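Local coordinates for CoA-binding domain-containing protein (Thermus thermophilus, PDB 1IUK) that probably binds coenzyme A through a Rossmann-like domain, its precise cellular role being unknown, at residues Pro33-Glu38 against Val128-Leu133. Sequence-based numbering, arbitrary orientation.
Sequences PRYLRE and VEHKRL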
loop_
_atom_site.group_PDB
_atom_site.type_symbol
_atom_site.label_atom_id
_atom_site.label_comp_id
_atom_site.label_asym_id
_atom_site.label_seq_id
_atom_site.Cartn_x
_atom_site.Cartn_y
_atom_site.Cartn_z
ATOM N N PRO A 33 6.100 3.844 5.388
ATOM C CA PRO A 33 4.994 3.507 6.295
ATOM C C PRO A 33 5.103 4.281 7.627
ATOM O O PRO A 33 4.098 4.626 8.263
ATOM C CB PRO A 33 5.151 1.998 6.499
ATOM C CG PRO A 33 5.913 1.537 5.306
ATOM C CD PRO A 33 6.838 2.646 4.952
ATOM N N ARG A 34 6.340 4.530 8.046
ATOM C CA ARG A 34 6.613 5.259 9.275
ATOM C C ARG A 34 6.040 6.673 9.162
ATOM O O ARG A 34 5.353 7.160 10.067
ATOM C CB ARG A 34 8.121 5.327 9.504
ATOM C CG ARG A 34 8.547 5.013 10.914
ATOM C CD ARG A 34 9.892 5.651 11.220
ATOM N NE ARG A 34 9.969 6.085 12.607
ATOM C CZ ARG A 34 10.229 7.331 12.985
ATOM N NH1 ARG A 34 10.441 8.272 12.069
ATOM N NH2 ARG A 34 10.273 7.637 14.280
ATOM N N TYR A 35 6.333 7.325 8.046
ATOM C CA TYR A 35 5.837 8.669 7.791
ATOM C C TYR A 35 4.307 8.693 7.805
ATOM O O TYR A 35 3.685 9.584 8.397
ATOM C CB TYR A 35 6.319 9.154 6.428
ATOM C CG TYR A 35 5.586 10.380 5.922
ATOM C CD1 TYR A 35 4.452 10.257 5.127
ATOM C CD2 TYR A 35 6.033 11.669 6.239
ATOM C CE1 TYR A 35 3.778 11.383 4.659
ATOM C CE2 TYR A 35 5.366 12.803 5.776
ATOM C CZ TYR A 35 4.241 12.655 4.985
ATOM O OH TYR A 35 3.583 13.766 4.500
ATOM N N LEU A 36 3.714 7.706 7.135
ATOM C CA LEU A 36 2.263 7.597 7.021
ATOM C C LEU A 36 1.577 7.477 8.366
ATOM O O LEU A 36 0.540 8.099 8.591
ATOM C CB LEU A 36 1.903 6.388 6.156
ATOM C CG LEU A 36 1.606 6.569 4.663
ATOM C CD1 LEU A 36 1.988 7.936 4.146
ATOM C CD2 LEU A 36 2.332 5.482 3.900
ATOM N N ARG A 37 2.142 6.673 9.260
ATOM C CA ARG A 37 1.568 6.500 10.585
ATOM C C ARG A 37 1.556 7.840 11.322
ATOM O O ARG A 37 0.637 8.137 12.084
ATOM C CB ARG A 37 2.374 5.479 11.374
ATOM C CG ARG A 37 1.799 5.133 12.729
ATOM C CD ARG A 37 2.862 4.443 13.575
ATOM N NE ARG A 37 2.318 3.808 14.773
ATOM C CZ ARG A 37 3.051 3.147 15.667
ATOM N NH1 ARG A 37 4.365 3.034 15.497
ATOM N NH2 ARG A 37 2.470 2.600 16.730
ATOM N N GLU A 38 2.589 8.642 11.087
ATOM C CA GLU A 38 2.703 9.956 11.709
ATOM C C GLU A 38 1.579 10.855 11.213
ATOM O O GLU A 38 1.026 11.654 11.976
ATOM C CB GLU A 38 4.040 10.589 11.347
ATOM C CG GLU A 38 5.234 9.865 11.912
ATOM C CD GLU A 38 6.526 10.609 11.643
ATOM O OE1 GLU A 38 7.523 10.349 12.347
ATOM O OE2 GLU A 38 6.551 11.459 10.726
ATOM N N VAL A 128 6.105 10.972 -0.632
ATOM C CA VAL A 128 6.371 12.147 -1.430
ATOM C C VAL A 128 5.066 12.769 -1.890
ATOM O O VAL A 128 4.856 13.971 -1.722
ATOM C CB VAL A 128 7.229 11.783 -2.640
ATOM C CG1 VAL A 128 7.172 12.884 -3.677
ATOM C CG2 VAL A 128 8.659 11.520 -2.185
ATOM N N GLU A 129 4.182 11.945 -2.450
ATOM C CA GLU A 129 2.895 12.423 -2.945
ATOM C C GLU A 129 2.031 13.013 -1.843
ATOM O O GLU A 129 1.327 14.004 -2.062
ATOM C CB GLU A 129 2.151 11.289 -3.639
ATOM C CG GLU A 129 2.717 10.949 -5.017
ATOM C CD GLU A 129 3.023 12.188 -5.851
ATOM O OE1 GLU A 129 4.171 12.325 -6.326
ATOM O OE2 GLU A 129 2.115 13.024 -6.033
ATOM N N HIS A 130 2.081 12.408 -0.662
ATOM C CA HIS A 130 1.303 12.909 0.464
ATOM C C HIS A 130 1.809 14.305 0.855
ATOM O O HIS A 130 1.018 15.222 1.128
ATOM C CB HIS A 130 1.431 11.969 1.658
ATOM C CG HIS A 130 0.540 12.333 2.804
ATOM N ND1 HIS A 130 0.954 13.141 3.842
ATOM C CD2 HIS A 130 -0.741 11.991 3.083
ATOM C CE1 HIS A 130 -0.030 13.277 4.712
ATOM N NE2 HIS A 130 -1.070 12.589 4.274
ATOM N N LYS A 131 3.131 14.454 0.881
ATOM C CA LYS A 131 3.745 15.730 1.217
ATOM C C LYS A 131 3.352 16.791 0.207
ATOM O O LYS A 131 2.956 17.881 0.588
ATOM C CB LYS A 131 5.262 15.602 1.240
ATOM C CG LYS A 131 5.793 15.006 2.510
ATOM C CD LYS A 131 7.273 14.714 2.391
ATOM C CE LYS A 131 7.828 14.262 3.726
ATOM N NZ LYS A 131 9.287 14.527 3.835
ATOM N N ARG A 132 3.447 16.465 -1.079
ATOM C CA ARG A 132 3.119 17.414 -2.137
ATOM C C ARG A 132 1.672 17.885 -2.182
ATOM O O ARG A 132 1.389 19.015 -2.592
ATOM C CB ARG A 132 3.456 16.827 -3.498
ATOM C CG ARG A 132 2.957 17.671 -4.660
ATOM C CD ARG A 132 3.147 16.963 -6.003
ATOM N NE ARG A 132 2.151 15.915 -6.194
ATOM C CZ ARG A 132 0.944 16.110 -6.721
ATOM N NH1 ARG A 132 0.104 15.089 -6.851
ATOM N NH2 ARG A 132 0.580 17.317 -7.129
ATOM N N LEU A 133 0.754 17.015 -1.779
ATOM C CA LEU A 133 -0.663 17.345 -1.820
ATOM C C LEU A 133 -1.167 18.053 -0.572
ATOM O O LEU A 133 -2.111 18.844 -0.648
ATOM C CB LEU A 133 -1.491 16.072 -2.045
ATOM C CG LEU A 133 -1.461 15.442 -3.441
ATOM C CD1 LEU A 133 -2.033 14.017 -3.385
ATOM C CD2 LEU A 133 -2.252 16.309 -4.404
#
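Tyr35 is the side chain that both His130 and Lys131 of helix 126-134 touch. Its CB points toward the other helix, and with CG anti to the backbone N (chi1 166°) the ring is carried out across the gap. On one flank, Tyr35 CD2 and CE2 are crossed at a slant by the Lys131 chain, extended beyond CG, with Lys131 CE 3.5 Å from Tyr35 CE2; a lysine's methylenes can pack against an aromatic ring here while its ammonium group stays at the exposed margin. On the other flank Tyr35 CE1 lies 3.4 Å from His130 ND1. At the tip, Tyr35 OH hydrogen-bonds His130 ND1 at 2.8 Å, near the planes of both rings, which are turned 77° to each other. Lys131 CG packs beside this bond, 3.2 Å from Tyr35 OH. Histidine fits because its ring nitrogen can hydrogen-bond the hydroxyl of the buried Tyr35. A phenylalanine in place of Tyr35 would probably keep much of the packing but leave His130 ND1 without this mate. Leu36 touches Ile16 of strand 15-19 and Leu126, while Met127 and Arg135 also touch Tyr35. Tyr35 thus bridges helix 28-38, linking strands 15-19 and 42-46 of the Rossmann-like domain, and helix 126-134, which follows outermost strand 120-122.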